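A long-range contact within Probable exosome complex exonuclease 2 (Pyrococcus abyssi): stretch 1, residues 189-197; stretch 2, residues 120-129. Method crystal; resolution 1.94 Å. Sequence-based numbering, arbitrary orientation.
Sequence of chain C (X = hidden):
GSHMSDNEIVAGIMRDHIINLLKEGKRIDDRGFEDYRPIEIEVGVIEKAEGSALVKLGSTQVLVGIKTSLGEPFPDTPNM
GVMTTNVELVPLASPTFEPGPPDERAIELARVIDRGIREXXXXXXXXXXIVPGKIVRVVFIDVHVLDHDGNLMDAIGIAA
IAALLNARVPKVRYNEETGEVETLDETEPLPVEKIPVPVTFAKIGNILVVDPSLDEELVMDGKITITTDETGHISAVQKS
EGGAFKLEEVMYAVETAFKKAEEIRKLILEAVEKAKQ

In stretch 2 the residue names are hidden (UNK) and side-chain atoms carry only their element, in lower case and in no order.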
# COMPACT_ATOMS: atom_id res chain seq x y z
N PRO C 189 9.80 21.88 29.25
CA PRO C 189 10.56 20.93 28.44
C PRO C 189 9.98 19.54 28.53
O PRO C 189 9.10 19.28 29.36
CB PRO C 189 11.92 20.89 29.11
CG PRO C 189 11.94 22.12 30.04
CD PRO C 189 10.54 22.33 30.43
N LEU C 190 10.50 18.64 27.72
CA LEU C 190 10.08 17.24 27.73
C LEU C 190 10.96 16.63 28.82
O LEU C 190 11.94 17.26 29.22
CB LEU C 190 10.36 16.65 26.36
CG LEU C 190 9.34 15.95 25.45
CD1 LEU C 190 7.90 16.08 25.78
CD2 LEU C 190 9.69 16.19 23.92
N PRO C 191 10.58 15.47 29.39
CA PRO C 191 11.52 15.04 30.44
C PRO C 191 12.73 14.37 29.82
O PRO C 191 12.78 13.14 29.74
CB PRO C 191 10.67 14.09 31.29
CG PRO C 191 9.63 13.54 30.32
CD PRO C 191 9.39 14.60 29.29
N VAL C 192 13.68 15.18 29.33
CA VAL C 192 14.87 14.65 28.70
C VAL C 192 15.96 14.55 29.77
O VAL C 192 16.41 15.55 30.34
CB VAL C 192 15.40 15.49 27.52
CG1 VAL C 192 16.53 14.76 26.83
CG2 VAL C 192 14.29 15.80 26.50
N GLU C 193 16.39 13.33 30.03
CA GLU C 193 17.25 13.11 31.17
C GLU C 193 18.62 12.61 30.85
O GLU C 193 19.51 12.69 31.68
CB GLU C 193 16.55 12.15 32.07
CG GLU C 193 15.22 12.72 32.40
CD GLU C 193 14.49 11.94 33.42
OE1 GLU C 193 14.85 10.77 33.62
OE2 GLU C 193 13.54 12.50 33.99
N LYS C 194 18.83 12.14 29.63
CA LYS C 194 20.15 11.67 29.24
C LYS C 194 20.39 12.21 27.86
O LYS C 194 19.44 12.65 27.19
CB LYS C 194 20.17 10.14 29.29
CG LYS C 194 20.74 9.65 30.62
CD LYS C 194 20.29 8.25 30.92
CE LYS C 194 19.91 8.10 32.41
NZ LYS C 194 18.51 7.47 32.34
N ILE C 195 21.65 12.25 27.44
CA ILE C 195 21.96 12.72 26.10
C ILE C 195 22.73 11.69 25.27
O ILE C 195 23.90 11.89 25.00
CB ILE C 195 22.64 14.13 26.08
CG1 ILE C 195 21.79 15.13 26.80
CG2 ILE C 195 22.85 14.64 24.62
CD1 ILE C 195 22.59 16.25 27.39
N PRO C 196 22.06 10.61 24.83
CA PRO C 196 22.71 9.61 24.02
C PRO C 196 23.08 10.19 22.67
O PRO C 196 22.31 10.97 22.09
CB PRO C 196 21.61 8.54 23.85
CG PRO C 196 20.35 9.31 23.95
CD PRO C 196 20.63 10.30 25.02
N VAL C 197 24.27 9.83 22.19
CA VAL C 197 24.86 10.36 20.97
C VAL C 197 25.38 9.14 20.25
O VAL C 197 26.13 8.37 20.84
CB VAL C 197 26.02 11.35 21.32
CG1 VAL C 197 26.84 11.66 20.10
CG2 VAL C 197 25.46 12.63 21.89
N UNK C 120 17.97 4.22 26.79
CA UNK C 120 18.69 4.96 27.81
C UNK C 120 17.67 5.73 28.67
O UNK C 120 18.08 6.44 29.55
o UNK C 120 18.84 6.83 26.42
c UNK C 120 19.62 5.96 27.20
N UNK C 121 16.38 5.65 28.31
CA UNK C 121 15.34 6.47 28.90
C UNK C 121 15.68 7.96 28.83
O UNK C 121 15.35 8.74 29.73
c UNK C 121 12.83 3.38 31.75
c UNK C 121 13.88 4.46 31.74
c UNK C 121 14.52 4.62 30.36
n UNK C 121 13.42 2.09 32.23
c UNK C 121 15.11 6.01 30.32
N UNK C 122 16.35 8.34 27.75
CA UNK C 122 16.73 9.73 27.57
C UNK C 122 15.49 10.57 27.49
O UNK C 122 15.50 11.68 27.95
c UNK C 122 17.59 9.90 26.31
N UNK C 123 14.42 10.05 26.89
CA UNK C 123 13.13 10.69 27.01
C UNK C 123 12.45 9.84 28.01
O UNK C 123 12.12 8.66 27.73
c UNK C 123 11.37 11.71 25.31
c UNK C 123 10.90 12.55 26.39
c UNK C 123 12.32 10.60 25.75
c UNK C 123 10.26 11.14 24.47
N UNK C 124 12.20 10.39 29.19
CA UNK C 124 11.58 9.60 30.21
C UNK C 124 10.06 9.49 30.00
O UNK C 124 9.32 10.41 30.36
o UNK C 124 10.76 8.42 32.51
c UNK C 124 11.92 10.20 31.55
n UNK C 124 12.35 9.41 33.73
c UNK C 124 11.62 9.28 32.64
N UNK C 125 9.59 8.37 29.46
CA UNK C 125 8.21 8.20 29.08
C UNK C 125 7.28 8.14 30.25
O UNK C 125 6.06 8.35 30.12
c UNK C 125 8.01 6.91 28.24
c UNK C 125 8.87 6.80 26.99
c UNK C 125 8.52 5.54 26.25
c UNK C 125 8.73 8.02 26.07
N UNK C 126 7.85 7.82 31.40
CA UNK C 126 7.10 7.74 32.65
C UNK C 126 6.69 9.13 33.14
O UNK C 126 5.75 9.28 33.89
c UNK C 126 7.85 5.54 33.54
o UNK C 126 9.60 4.38 34.67
o UNK C 126 9.86 4.91 32.52
c UNK C 126 9.20 4.89 33.58
c UNK C 126 7.94 7.03 33.68
N UNK C 127 7.39 10.14 32.68
CA UNK C 127 7.12 11.50 33.05
C UNK C 127 6.28 12.17 31.98
O UNK C 127 6.30 13.39 31.81
c UNK C 127 11.06 11.93 36.14
c UNK C 127 8.44 12.24 33.29
n UNK C 127 12.19 12.81 36.48
c UNK C 127 9.22 11.64 34.43
c UNK C 127 10.43 12.46 34.81
N UNK C 128 5.54 11.36 31.23
CA UNK C 128 4.78 11.85 30.09
C UNK C 128 3.36 11.35 30.17
O UNK C 128 2.60 11.38 29.19
c UNK C 128 5.43 11.41 28.77
s UNK C 128 7.44 11.68 26.95
c UNK C 128 6.15 10.89 26.03
c UNK C 128 6.56 12.28 28.38
N UNK C 129 2.99 10.92 31.37
CA UNK C 129 1.65 10.42 31.64
C UNK C 129 0.78 11.53 32.19
O UNK C 129 1.22 12.29 33.05
c UNK C 129 0.32 8.86 33.04
c UNK C 129 1.70 9.26 32.65
c UNK C 129 2.42 8.10 32.02
O HOH W 1 15.99 8.67 32.37

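Position 120 carries one carbon and one oxygen beyond CA, the oxygen bonded to CB and 3.8 Å from P196 CG, which makes it a serine. CA-to-CB of S120 points toward stretch 1. Its backbone takes a charged donor: K194 NZ to S120 O is 3.0 Å, a hydrogen bond.

At 121, four carbons run in a row to a nitrogen, and CB is 4.2 Å from K194 NZ; the chain is that of lysine. CA-to-CB points sideways, and the end of the side chain leads off from stretch 1. K121 has positive phi (53°) and closes a helix in a Schellman motif. Its O receives a hydrogen bond from water 1 at 2.7 Å.

Position 122 has a single carbon, CB, 3.3 Å from P196 CD and 3.9 Å from K194 CB; it is alanine, A122.

Position 123 shows four carbons forked at the second, one terminal carbon lying 3.9 Å from both L190 CG and P191 CD: a leucine. CA-to-CB of L123 points away, yet the end of the side chain returns.

At 124 the second of two carbons bears one oxygen and one nitrogen, an amide whose nitrogen lies 2.8 Å from E193 OE1; the short chain makes it asparagine. N124 ND2 donates to that oxygen (151° at the hydrogen), while N124 OD1 accepts from the backbone N of 126 at 3.2 Å.

Position 125, again four carbons forked at the second, points away and makes no contact; it is leucine, L125. Position 126 has three carbons, the third carrying two oxygens, and also stays clear of stretch 1: glutamate, E126.

At 127, four carbons in a row end in a nitrogen 2.8 Å from E193 OE2, and CB lies 3.5 Å from P191 CG; this is lysine. K127 is extended, with chi2 to chi4 all t, and its NZ forms a salt bridge with E193 OE2.

Position 128 is unbranched, two carbons, sulfur, one carbon, its second carbon 3.8 Å from P191 CD: methionine, M128. At 129, one carbon carrying two others, out of reach, gives valine, V129.

The contact centres on a single beta bridge, V192 with L123, CA atoms 4.6 Å apart. E193 N donates to A122 O at 2.8 Å and N124 N to P191 O at 2.9 Å, the latter nearly linear at 176°. Around this bridge, E193 engages N124 and K127 through its carboxylate, and water 1 joins K121 O, E193 OE1 and K194 NZ. Proline rings supply most of the apolar contacts, P191 against L123 and M128 and P196 against A122, with L190 also against L123. Together the stretches bury 566 Å².

Stretch 2, residues 120-129: SKALNLEKMV
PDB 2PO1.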